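Local coordinates for protein fuculose-1-phosphate aldolase (Glaciozyma antarctica, PDB 4XXF) that belongs to the class II aldolase and adducin family, an AraD-like fold, binds a zinc ion and is found as an assembly of four chains, at residues 31-36 against 192-197; 81-86 against 92-97; 136-141 against 229-234; 140-145 against 197-202; 167-170 against 175-178. All coordinates share one frame; numbering follows the deposited sequence.

Overall arrangement
Interactions 1, 4 and 5 are buried and apolar. Interaction 3 is partly buried, and interaction 2 lies at the surface. Interactions 1 and 4 both use helix 190-213 and share F197: one sets ring against ring, the other a methyl over a ring face. Interaction 3 starts from the same loop as interaction 4, and their centres are about 7 Å apart. Both touch the third subunit, and interaction 3 comes close to a zinc ion. Interaction 5 joins a helix to the sheet through aliphatic groups and touches interaction 4 through A175. Interaction 2, about 35 Å between centres from interaction 3, alone has a hydrogen bond between its segments.

Interaction 1: 31-36 against 192-197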
# COMPACT_ATOMS: atom_id res chain seq x y z
N ARG A 31 -17.84 5.45 -3.74
CA ARG A 31 -17.26 4.66 -2.65
C ARG A 31 -16.11 3.76 -3.15
O ARG A 31 -15.11 3.55 -2.43
CB ARG A 31 -18.33 3.81 -1.96
CG ARG A 31 -19.28 4.65 -1.10
CD ARG A 31 -18.72 4.84 0.32
NE ARG A 31 -19.68 5.52 1.18
CZ ARG A 31 -19.87 5.24 2.46
NH1 ARG A 31 -19.20 4.26 3.04
NH2 ARG A 31 -20.78 5.91 3.14
N ILE A 32 -16.23 3.22 -4.36
CA ILE A 32 -15.14 2.44 -4.94
C ILE A 32 -13.92 3.33 -5.14
O ILE A 32 -12.79 2.93 -4.82
CB ILE A 32 -15.56 1.80 -6.29
CG1 ILE A 32 -16.51 0.62 -6.06
CG2 ILE A 32 -14.33 1.38 -7.11
CD1 ILE A 32 -17.34 0.25 -7.28
N PHE A 33 -14.12 4.53 -5.67
CA PHE A 33 -12.99 5.45 -5.85
C PHE A 33 -12.28 5.72 -4.53
O PHE A 33 -11.05 5.70 -4.48
CB PHE A 33 -13.46 6.76 -6.50
CG PHE A 33 -13.49 6.72 -8.01
CD1 PHE A 33 -14.07 5.65 -8.68
CD2 PHE A 33 -12.94 7.75 -8.76
CE1 PHE A 33 -14.11 5.61 -10.09
CE2 PHE A 33 -12.97 7.72 -10.15
CZ PHE A 33 -13.57 6.65 -10.82
N ALA A 34 -13.03 5.92 -3.45
CA ALA A 34 -12.39 6.10 -2.14
C ALA A 34 -11.68 4.83 -1.70
O ALA A 34 -10.56 4.89 -1.17
CB ALA A 34 -13.40 6.51 -1.10
N ASN A 35 -12.29 3.67 -1.91
CA ASN A 35 -11.70 2.41 -1.46
C ASN A 35 -10.42 2.07 -2.21
O ASN A 35 -9.51 1.46 -1.65
CB ASN A 35 -12.73 1.28 -1.60
CG ASN A 35 -12.32 0.05 -0.86
OD1 ASN A 35 -12.25 0.05 0.38
ND2 ASN A 35 -12.09 -1.03 -1.60
N GLU A 36 -10.35 2.48 -3.48
CA GLU A 36 -9.15 2.30 -4.31
C GLU A 36 -8.10 3.38 -4.05
O GLU A 36 -6.97 3.28 -4.54
CB GLU A 36 -9.52 2.31 -5.79
CG GLU A 36 -10.43 1.16 -6.22
CD GLU A 36 -9.78 -0.20 -6.13
OE1 GLU A 36 -8.56 -0.32 -6.38
OE2 GLU A 36 -10.49 -1.18 -5.82
N SER A 192 -19.51 0.89 -16.68
CA SER A 192 -18.43 0.85 -17.65
C SER A 192 -17.48 2.03 -17.46
O SER A 192 -16.27 1.85 -17.57
CB SER A 192 -18.96 0.80 -19.08
OG SER A 192 -19.65 1.98 -19.45
N ALA A 193 -17.99 3.22 -17.16
CA ALA A 193 -17.10 4.36 -16.90
C ALA A 193 -16.14 4.05 -15.75
O ALA A 193 -14.96 4.41 -15.80
CB ALA A 193 -17.90 5.60 -16.59
N VAL A 194 -16.64 3.39 -14.71
CA VAL A 194 -15.84 2.99 -13.57
C VAL A 194 -14.79 1.95 -13.96
O VAL A 194 -13.63 2.08 -13.57
CB VAL A 194 -16.73 2.47 -12.44
CG1 VAL A 194 -15.92 1.79 -11.35
CG2 VAL A 194 -17.51 3.62 -11.82
N ALA A 195 -15.19 0.93 -14.74
CA ALA A 195 -14.22 -0.06 -15.20
C ALA A 195 -13.10 0.61 -15.96
O ALA A 195 -11.93 0.31 -15.74
CB ALA A 195 -14.89 -1.12 -16.09
N TRP A 196 -13.44 1.52 -16.87
CA TRP A 196 -12.39 2.16 -17.65
C TRP A 196 -11.45 2.99 -16.77
O TRP A 196 -10.24 3.00 -17.01
CB TRP A 196 -12.98 3.04 -18.77
CG TRP A 196 -13.98 2.36 -19.66
CD1 TRP A 196 -15.10 2.95 -20.18
CD2 TRP A 196 -13.95 1.02 -20.18
NE1 TRP A 196 -15.78 2.06 -20.97
CE2 TRP A 196 -15.11 0.86 -20.98
CE3 TRP A 196 -13.08 -0.07 -20.04
CZ2 TRP A 196 -15.39 -0.32 -21.66
CZ3 TRP A 196 -13.38 -1.25 -20.71
CH2 TRP A 196 -14.53 -1.37 -21.50
N PHE A 197 -11.98 3.64 -15.74
CA PHE A 197 -11.11 4.41 -14.85
C PHE A 197 -10.18 3.49 -14.07
O PHE A 197 -8.97 3.74 -13.99
CB PHE A 197 -11.93 5.29 -13.89
CG PHE A 197 -11.12 6.40 -13.29
CD1 PHE A 197 -10.25 6.15 -12.23
CD2 PHE A 197 -11.18 7.68 -13.80
CE1 PHE A 197 -9.47 7.17 -11.70
CE2 PHE A 197 -10.42 8.70 -13.25
CZ PHE A 197 -9.56 8.43 -12.20
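One face of the F197 ring is covered by the far end of F33: F33 CE2 stands 3.7 Å above the plane of the F197 ring, over its centre. The planes are inclined at 41° and the centroids are 4.7 Å apart, an oblique meeting of two rings. The closest atoms are F33 CZ and F197 CG, at 3.5 Å. F33 CZ also lies 3.7 Å from F197 CB, so the tip of one ring sits over the root of the other. The two side chains cross at about a right angle. With CG anti to the N of F197 (chi1 -161°), the ring swings to where F33 can lie over its face. V194, one turn earlier, adds a looser contact: its CG2 is 4.3 Å from F33 CE1, again at a slant to the ring. The contact is wholly apolar. It joins helix 15-36 to helix 190-213. F38 adds a third ring, meeting F33 edge-to-face and F197 at an intermediate tilt. C116 and S118 of strand 114-118 touch F33, while L183 and T185 of strand 182-187 touch F197. Both helices pack on the sheet here, F33 and F197 both touching S118.

Interaction 2: 81-86 against 92-97; sequences GTVIGG and RIVNLA
R92 reaches across to G86, at the end of 81-86: its CB meets V83, and CG, CD and NE all border G86 O. R92 CB lies 4.3 Å from V83 CG1. R92 CG passes 3.6 Å from G86 O, and R92 CD keeps the same distance of 3.6 Å from that oxygen. With the chain extended from CG to NE (chi3 176°), CG, CD and NE line up past this one oxygen. R92 NE donates to G86 O at 3.0 Å. The bond is bent, with an N-H...O angle of 138°, and the oxygen lies near the guanidinium edge but tilted from its plane. Beyond it, NH2 bonds G87 O and NH1 forms a salt bridge with E89. The guanidinium is thus held by three partners from the loop region just before R92.

The two segments run in nearly opposite directions, 159° apart end to end. I84 and G85 share L76 of strand 75-78 as their backbone partner, a classic beta bulge. On the other segment, N95 is the N-cap of helix 96-108 and makes a weak bond to G98 N.

V83 fills the middle of the contact. Its CG2 is 3.8 Å from R92 O, and V83 CG2 meets V94 CG1 at 4.1 Å. The same V94 methyl, CG1, lies 3.7 Å from G81 O. At the start of helix 96-108, L96 CD1 packs 3.9 Å from G81 CA. G81 has a positive phi, and its CA lies directly against this leucine methyl.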
# COMPACT_ATOMS: atom_id res chain seq x y z
N GLY A 81 -25.31 24.25 -14.63
CA GLY A 81 -24.64 24.24 -13.34
C GLY A 81 -25.47 24.65 -12.13
O GLY A 81 -24.96 24.63 -11.01
N THR A 82 -26.73 25.01 -12.34
CA THR A 82 -27.60 25.37 -11.22
C THR A 82 -27.97 24.12 -10.42
O THR A 82 -28.42 23.13 -10.98
CB THR A 82 -28.88 26.07 -11.72
OG1 THR A 82 -28.52 27.17 -12.56
CG2 THR A 82 -29.69 26.60 -10.54
N VAL A 83 -27.76 24.17 -9.10
CA VAL A 83 -28.20 23.09 -8.22
C VAL A 83 -29.70 23.19 -8.05
O VAL A 83 -30.20 24.19 -7.54
CB VAL A 83 -27.49 23.15 -6.85
CG1 VAL A 83 -27.98 22.03 -5.95
CG2 VAL A 83 -25.98 23.08 -7.03
N ILE A 84 -30.43 22.17 -8.48
CA ILE A 84 -31.89 22.26 -8.52
C ILE A 84 -32.59 21.21 -7.68
O ILE A 84 -33.81 21.19 -7.61
CB ILE A 84 -32.41 22.16 -9.97
CG1 ILE A 84 -31.95 20.85 -10.63
CG2 ILE A 84 -31.97 23.37 -10.79
CD1 ILE A 84 -32.68 20.54 -11.93
N GLY A 85 -31.84 20.33 -7.03
CA GLY A 85 -32.46 19.35 -6.16
C GLY A 85 -31.49 18.51 -5.37
O GLY A 85 -30.28 18.56 -5.60
N GLY A 86 -32.02 17.73 -4.44
CA GLY A 86 -31.22 16.78 -3.68
C GLY A 86 -30.33 17.38 -2.62
O GLY A 86 -30.46 18.55 -2.25
N ARG A 92 -25.45 21.91 -0.51
CA ARG A 92 -26.09 21.84 -1.81
C ARG A 92 -25.29 22.71 -2.77
O ARG A 92 -25.75 23.74 -3.26
CB ARG A 92 -27.55 22.28 -1.70
CG ARG A 92 -28.37 21.22 -0.99
CD ARG A 92 -29.76 21.67 -0.58
NE ARG A 92 -30.45 20.53 0.01
CZ ARG A 92 -31.33 20.61 0.99
NH1 ARG A 92 -31.65 21.78 1.52
NH2 ARG A 92 -31.90 19.50 1.46
N ILE A 93 -24.07 22.24 -3.01
CA ILE A 93 -23.09 22.98 -3.80
C ILE A 93 -22.34 22.05 -4.73
O ILE A 93 -22.03 20.91 -4.39
CB ILE A 93 -22.07 23.73 -2.91
CG1 ILE A 93 -21.44 22.79 -1.89
CG2 ILE A 93 -22.74 24.90 -2.21
CD1 ILE A 93 -20.25 23.39 -1.17
N VAL A 94 -22.06 22.54 -5.93
CA VAL A 94 -21.32 21.78 -6.93
C VAL A 94 -20.00 22.51 -7.22
O VAL A 94 -19.93 23.73 -7.18
CB VAL A 94 -22.14 21.59 -8.23
CG1 VAL A 94 -22.33 22.92 -8.98
CG2 VAL A 94 -21.51 20.54 -9.14
N ASN A 95 -18.95 21.74 -7.47
CA ASN A 95 -17.72 22.30 -8.02
C ASN A 95 -18.00 22.66 -9.48
O ASN A 95 -18.08 21.78 -10.34
CB ASN A 95 -16.58 21.29 -7.86
CG ASN A 95 -15.35 21.62 -8.70
OD1 ASN A 95 -15.19 22.72 -9.22
ND2 ASN A 95 -14.46 20.64 -8.82
N LEU A 96 -18.17 23.95 -9.77
CA LEU A 96 -18.71 24.36 -11.07
C LEU A 96 -17.77 24.07 -12.24
O LEU A 96 -18.18 23.48 -13.23
CB LEU A 96 -19.09 25.85 -11.08
CG LEU A 96 -19.80 26.33 -12.35
CD1 LEU A 96 -21.13 25.62 -12.54
CD2 LEU A 96 -19.99 27.85 -12.35
N ALA A 97 -16.52 24.50 -12.12
CA ALA A 97 -15.56 24.35 -13.21
C ALA A 97 -15.44 22.88 -13.60
O ALA A 97 -15.50 22.53 -14.78
CB ALA A 97 -14.21 24.92 -12.82

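Interaction 3: 136-141 against 229-234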
# COMPACT_ATOMS: atom_id res chain seq x y z
N THR A 136 0.84 -2.32 -23.87
CA THR A 136 1.88 -3.28 -23.53
C THR A 136 1.38 -4.46 -22.69
O THR A 136 2.16 -5.34 -22.33
CB THR A 136 3.00 -2.61 -22.74
OG1 THR A 136 2.42 -2.03 -21.57
CG2 THR A 136 3.66 -1.51 -23.57
N THR A 137 0.09 -4.47 -22.34
CA THR A 137 -0.50 -5.57 -21.58
C THR A 137 -1.84 -5.94 -22.16
O THR A 137 -2.49 -5.13 -22.84
CB THR A 137 -0.71 -5.22 -20.10
OG1 THR A 137 -1.73 -4.22 -20.00
CG2 THR A 137 0.58 -4.73 -19.46
N GLN A 138 -2.29 -7.16 -21.90
CA GLN A 138 -3.61 -7.57 -22.35
C GLN A 138 -4.68 -6.62 -21.84
O GLN A 138 -5.54 -6.17 -22.60
CB GLN A 138 -3.88 -8.99 -21.90
CG GLN A 138 -5.24 -9.50 -22.30
CD GLN A 138 -5.41 -10.97 -21.99
OE1 GLN A 138 -4.57 -11.79 -22.35
NE2 GLN A 138 -6.49 -11.30 -21.30
N ASP A 139 -4.61 -6.27 -20.56
CA ASP A 139 -5.58 -5.34 -19.97
C ASP A 139 -5.60 -3.98 -20.68
O ASP A 139 -6.66 -3.39 -20.89
CB ASP A 139 -5.27 -5.14 -18.48
CG ASP A 139 -5.46 -6.43 -17.65
OD1 ASP A 139 -6.39 -7.21 -17.92
OD2 ASP A 139 -4.66 -6.65 -16.72
N SER A 140 -4.41 -3.48 -21.03
CA SER A 140 -4.32 -2.19 -21.72
C SER A 140 -5.01 -2.19 -23.08
O SER A 140 -5.32 -1.12 -23.61
CB SER A 140 -2.85 -1.78 -21.89
OG SER A 140 -2.22 -2.50 -22.93
N CYS A 141 -5.24 -3.36 -23.65
CA CYS A 141 -5.87 -3.42 -24.97
C CYS A 141 -7.31 -2.94 -24.93
O CYS A 141 -7.89 -2.68 -25.99
CB CYS A 141 -5.81 -4.83 -25.53
SG CYS A 141 -4.13 -5.37 -25.96
N LYS A 229 -11.52 -6.17 -29.20
CA LYS A 229 -12.86 -6.66 -29.51
C LYS A 229 -13.48 -7.35 -28.30
O LYS A 229 -14.70 -7.31 -28.11
CB LYS A 229 -12.82 -7.62 -30.70
CG LYS A 229 -14.20 -7.98 -31.23
CD LYS A 229 -14.12 -8.88 -32.46
CE LYS A 229 -15.50 -9.14 -33.04
NZ LYS A 229 -15.46 -10.07 -34.21
N GLU A 230 -12.64 -7.96 -27.48
CA GLU A 230 -13.11 -8.72 -26.31
C GLU A 230 -13.25 -7.87 -25.05
O GLU A 230 -14.14 -8.12 -24.23
CB GLU A 230 -12.16 -9.89 -26.04
CG GLU A 230 -11.66 -10.62 -27.30
CD GLU A 230 -12.73 -11.46 -27.99
OE1 GLU A 230 -13.84 -10.96 -28.25
OE2 GLU A 230 -12.44 -12.64 -28.30
N LEU A 231 -12.39 -6.87 -24.89
CA LEU A 231 -12.30 -6.11 -23.63
C LEU A 231 -12.78 -4.68 -23.71
O LEU A 231 -13.00 -4.05 -22.67
CB LEU A 231 -10.85 -6.07 -23.12
CG LEU A 231 -10.15 -7.39 -22.83
CD1 LEU A 231 -8.81 -7.09 -22.20
CD2 LEU A 231 -10.99 -8.28 -21.92
N GLY A 232 -12.91 -4.15 -24.92
CA GLY A 232 -13.03 -2.71 -25.09
C GLY A 232 -14.41 -2.15 -25.31
O GLY A 232 -14.58 -0.93 -25.32
N HIS A 233 -15.42 -3.01 -25.47
CA HIS A 233 -16.77 -2.54 -25.75
C HIS A 233 -17.55 -2.36 -24.45
O HIS A 233 -17.12 -2.79 -23.38
CB HIS A 233 -17.50 -3.49 -26.72
CG HIS A 233 -17.62 -4.90 -26.24
ND1 HIS A 233 -18.57 -5.30 -25.32
CD2 HIS A 233 -16.94 -6.02 -26.58
CE1 HIS A 233 -18.45 -6.60 -25.10
NE2 HIS A 233 -17.46 -7.06 -25.86
N GLU A 234 -18.70 -1.70 -24.54
CA GLU A 234 -19.41 -1.25 -23.35
C GLU A 234 -19.98 -2.36 -22.49
O GLU A 234 -19.95 -2.26 -21.27
CB GLU A 234 -20.51 -0.26 -23.76
CG GLU A 234 -19.94 1.10 -24.19
CD GLU A 234 -19.24 1.81 -23.04
OE1 GLU A 234 -19.95 2.21 -22.10
OE2 GLU A 234 -17.99 1.94 -23.07
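L231 pushes one methyl against the backbone of the turn at Q138, and this leucine has by far the most surface buried here. L231 CD1 is 3.4 Å from Q138 O. With CD1 anti to CA (chi2 -174°), the branch reaches straight out from the helix to the turn. The same methyl, L231 CD1, also lies 4.3 Å from D139 CA.

Q138 adds its side chain alongside. Q138 CG is 4.3 Å from L231 CD1, so an aliphatic carbon of the glutamine meets the leucine. The carbonyl under the methyl is already used: C141 N bonds Q138 O at 3.0 Å within the short 3-10 segment.

The turn is an ST motif. T137 OG1 accepts from S140 N at 3.0 Å, with an N-H...O angle of 154°. S140 OG returns a bond to T137 O at 2.6 Å, in the carbonyl plane and on a lone pair. T137 and S140 therefore lace the turn from both ends. In the AraD-like fold seen here, this turn follows helix 121-127 and meets helix 221-231.

D139 turns its carboxylate to the third subunit. There it makes a salt bridge to K124 of that subunit and a hydrogen bond to H119 ND1, also of that subunit; H119 is a zinc ligand. The Q138 side chain packs on H181 of the third subunit, and it comes about 4 Å from a bound zinc ion.

Interaction 4: 140-145 against 197-202; sequences SCAFYG and FIMLEK
A142 and F143 end a short 3-10 segment, where F143 N bonds S140 O at 2.9 Å, and both direct their CB atoms toward the helix at 197-202. F143 does most of the work. Its ring points end-on at the helix backbone, with F143 CZ 3.5 Å from L200 N. The carbonyl carbon of M199 lies at the ring edge, near its plane. F143 CZ is also 3.5 Å from L200 CB, so the ring tip fits against the root of the leucine.

L200 then bends over the ring. Its CD1 sits 4.1 Å from the F143 centroid and only 6° off the ring normal, a CH-pi contact centred on the face. The opposite face carries A142 CB, offset toward the rim, so the ring lies between a leucine methyl and an alanine methyl.

M199 packs beside them. M199 CB is 3.8 Å from F143 CE2. Its chain is bent at chi3 (76°), which carries the terminal methyl CE to within 3.9 Å of A142 CB.

A142 O accepts from K174 NZ, a polar tie next to the apolar patch. On the same helix, K202 NZ bonds T121 OG1 of the third subunit, and M199 packs on T41 of that subunit. The contact joins the loop before strand 147-150 to helix 190-213, a helix that lies against the sheet of this AraD-like aldolase fold near a subunit interface.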
# COMPACT_ATOMS: atom_id res chain seq x y z
N SER A 140 -4.41 -3.48 -21.03
CA SER A 140 -4.32 -2.19 -21.72
C SER A 140 -5.01 -2.19 -23.08
O SER A 140 -5.32 -1.12 -23.61
CB SER A 140 -2.85 -1.78 -21.89
OG SER A 140 -2.22 -2.50 -22.93
N CYS A 141 -5.24 -3.36 -23.65
CA CYS A 141 -5.87 -3.42 -24.97
C CYS A 141 -7.31 -2.94 -24.93
O CYS A 141 -7.89 -2.68 -25.99
CB CYS A 141 -5.81 -4.83 -25.53
SG CYS A 141 -4.13 -5.37 -25.96
N ALA A 142 -7.90 -2.79 -23.74
CA ALA A 142 -9.21 -2.16 -23.63
C ALA A 142 -9.17 -0.72 -24.16
O ALA A 142 -10.21 -0.14 -24.50
CB ALA A 142 -9.69 -2.18 -22.19
N PHE A 143 -7.96 -0.15 -24.23
CA PHE A 143 -7.76 1.24 -24.64
C PHE A 143 -7.11 1.38 -26.01
O PHE A 143 -6.83 2.51 -26.45
CB PHE A 143 -6.90 1.97 -23.61
CG PHE A 143 -7.52 1.99 -22.25
CD1 PHE A 143 -8.59 2.82 -21.97
CD2 PHE A 143 -7.08 1.12 -21.27
CE1 PHE A 143 -9.18 2.81 -20.72
CE2 PHE A 143 -7.67 1.11 -20.01
CZ PHE A 143 -8.73 1.94 -19.74
N TYR A 144 -6.88 0.27 -26.69
CA TYR A 144 -6.26 0.30 -28.01
C TYR A 144 -7.07 1.15 -28.98
O TYR A 144 -8.24 0.88 -29.23
CB TYR A 144 -6.11 -1.12 -28.55
CG TYR A 144 -5.67 -1.17 -29.99
CD1 TYR A 144 -4.38 -0.83 -30.35
CD2 TYR A 144 -6.56 -1.53 -30.98
CE1 TYR A 144 -3.98 -0.86 -31.67
CE2 TYR A 144 -6.18 -1.57 -32.29
CZ TYR A 144 -4.89 -1.24 -32.62
OH TYR A 144 -4.51 -1.28 -33.95
N GLY A 145 -6.44 2.21 -29.48
CA GLY A 145 -7.09 3.13 -30.40
C GLY A 145 -8.27 3.88 -29.80
O GLY A 145 -9.04 4.49 -30.55
N PHE A 197 -11.98 3.64 -15.74
CA PHE A 197 -11.11 4.41 -14.85
C PHE A 197 -10.18 3.49 -14.07
O PHE A 197 -8.97 3.74 -13.99
CB PHE A 197 -11.93 5.29 -13.89
CG PHE A 197 -11.12 6.40 -13.29
CD1 PHE A 197 -10.25 6.15 -12.23
CD2 PHE A 197 -11.18 7.68 -13.80
CE1 PHE A 197 -9.47 7.17 -11.70
CE2 PHE A 197 -10.42 8.70 -13.25
CZ PHE A 197 -9.56 8.43 -12.20
N ILE A 198 -10.72 2.43 -13.48
CA ILE A 198 -9.90 1.46 -12.74
C ILE A 198 -8.81 0.88 -13.64
O ILE A 198 -7.64 0.77 -13.24
CB ILE A 198 -10.77 0.32 -12.17
CG1 ILE A 198 -11.65 0.84 -11.04
CG2 ILE A 198 -9.91 -0.82 -11.65
CD1 ILE A 198 -12.80 -0.12 -10.68
N MET A 199 -9.18 0.50 -14.86
CA MET A 199 -8.22 -0.12 -15.76
C MET A 199 -7.18 0.87 -16.25
O MET A 199 -6.01 0.50 -16.43
CB MET A 199 -8.94 -0.78 -16.94
CG MET A 199 -9.82 -1.95 -16.49
SD MET A 199 -10.70 -2.73 -17.86
CE MET A 199 -9.38 -3.67 -18.62
N LEU A 200 -7.57 2.12 -16.47
CA LEU A 200 -6.63 3.12 -16.97
C LEU A 200 -5.65 3.52 -15.87
O LEU A 200 -4.45 3.63 -16.12
CB LEU A 200 -7.37 4.34 -17.52
CG LEU A 200 -6.52 5.42 -18.21
CD1 LEU A 200 -5.70 4.82 -19.34
CD2 LEU A 200 -7.45 6.49 -18.73
N GLU A 201 -6.15 3.71 -14.65
CA GLU A 201 -5.27 4.01 -13.52
C GLU A 201 -4.25 2.88 -13.32
O GLU A 201 -3.06 3.14 -13.13
CB GLU A 201 -6.08 4.24 -12.24
CG GLU A 201 -5.26 4.41 -10.94
CD GLU A 201 -4.48 5.71 -10.84
OE1 GLU A 201 -4.59 6.57 -11.74
OE2 GLU A 201 -3.77 5.85 -9.82
N LYS A 202 -4.72 1.64 -13.42
CA LYS A 202 -3.81 0.50 -13.29
C LYS A 202 -2.77 0.47 -14.40
O LYS A 202 -1.58 0.24 -14.12
CB LYS A 202 -4.60 -0.81 -13.27
CG LYS A 202 -3.73 -2.07 -13.13
CD LYS A 202 -2.85 -2.08 -11.88
CE LYS A 202 -3.67 -2.10 -10.59
NZ LYS A 202 -2.80 -2.14 -9.39

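Interaction 5: 167-170 against 175-178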
# COMPACT_ATOMS: atom_id res chain seq x y z
N ALA A 167 -13.73 18.14 -24.46
CA ALA A 167 -14.75 17.40 -25.20
C ALA A 167 -14.30 17.17 -26.65
O ALA A 167 -14.46 16.07 -27.18
CB ALA A 167 -16.08 18.14 -25.17
N VAL A 168 -13.72 18.19 -27.27
CA VAL A 168 -13.24 18.05 -28.64
C VAL A 168 -12.11 17.02 -28.71
O VAL A 168 -12.09 16.18 -29.61
CB VAL A 168 -12.77 19.40 -29.22
CG1 VAL A 168 -11.97 19.20 -30.50
CG2 VAL A 168 -13.97 20.30 -29.47
N ALA A 169 -11.20 17.05 -27.75
CA ALA A 169 -10.08 16.12 -27.75
C ALA A 169 -10.54 14.68 -27.54
O ALA A 169 -9.97 13.75 -28.12
CB ALA A 169 -9.06 16.52 -26.69
N LEU A 170 -11.55 14.48 -26.70
CA LEU A 170 -12.04 13.14 -26.39
C LEU A 170 -12.65 12.44 -27.60
O LEU A 170 -12.55 11.23 -27.73
CB LEU A 170 -13.09 13.21 -25.26
CG LEU A 170 -13.72 11.90 -24.81
CD1 LEU A 170 -12.70 11.01 -24.13
CD2 LEU A 170 -14.88 12.17 -23.87
N ALA A 175 -11.89 7.32 -22.99
CA ALA A 175 -11.06 7.89 -21.94
C ALA A 175 -10.10 8.91 -22.51
O ALA A 175 -9.80 8.89 -23.71
CB ALA A 175 -10.29 6.80 -21.20
N ILE A 176 -9.63 9.79 -21.65
CA ILE A 176 -8.64 10.78 -22.05
C ILE A 176 -7.63 10.98 -20.91
O ILE A 176 -7.97 11.00 -19.72
CB ILE A 176 -9.31 12.13 -22.46
CG1 ILE A 176 -8.26 13.13 -22.96
CG2 ILE A 176 -10.14 12.71 -21.31
CD1 ILE A 176 -8.86 14.31 -23.73
N ILE A 177 -6.37 11.07 -21.30
CA ILE A 177 -5.30 11.47 -20.40
C ILE A 177 -5.10 12.96 -20.57
O ILE A 177 -4.79 13.43 -21.67
CB ILE A 177 -4.01 10.69 -20.69
CG1 ILE A 177 -4.28 9.19 -20.54
CG2 ILE A 177 -2.88 11.16 -19.78
CD1 ILE A 177 -3.08 8.31 -20.77
N LEU A 178 -5.35 13.70 -19.50
CA LEU A 178 -5.24 15.15 -19.50
C LEU A 178 -3.87 15.53 -18.97
O LEU A 178 -3.58 15.34 -17.80
CB LEU A 178 -6.34 15.76 -18.64
CG LEU A 178 -7.77 15.34 -19.00
CD1 LEU A 178 -8.73 15.71 -17.88
CD2 LEU A 178 -8.20 15.97 -20.32
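A169 and L170 end helix 163-170 and pack against A175 and I176, at the start of strand 175-178. The helix lies in a beta-alpha-beta crossover: it comes between strands 147-150 and 175-178, which are parallel neighbours in the sheet. The chain leaves the helix, turns, and enters the second strand after four residues, so the contact is local in sequence. It is also buried.

A169 comes first. Its CB points toward the strand and meets I176 CD1 at 3.7 Å, methyl to methyl. The CG1 branch of I176 swings to the side opposite its own N (chi1 -177°), and this carries CD1 out from the sheet to the helix. The same methyl, I176 CD1, also lies 4.0 Å from L170 N, so it rests on the backbone between the two helix residues.

L170 follows, and it is the helix residue with the most surface buried by the contact. The nearest CA atoms of the two segments belong to L170 and I176, 6.0 Å apart. In L170 the CD1 branch lies over the backbone at the start of the strand. It meets the side chain of I176 at its base, with L170 CD1 3.9 Å from I176 CB.

Around them, L150 touches both A169 and I176, A148 and L184 touch I176, and V186 touches L170. A175 turns its CB away from the helix, but its carbonyl faces back: L170 CD1 lies 3.6 Å from A175 O.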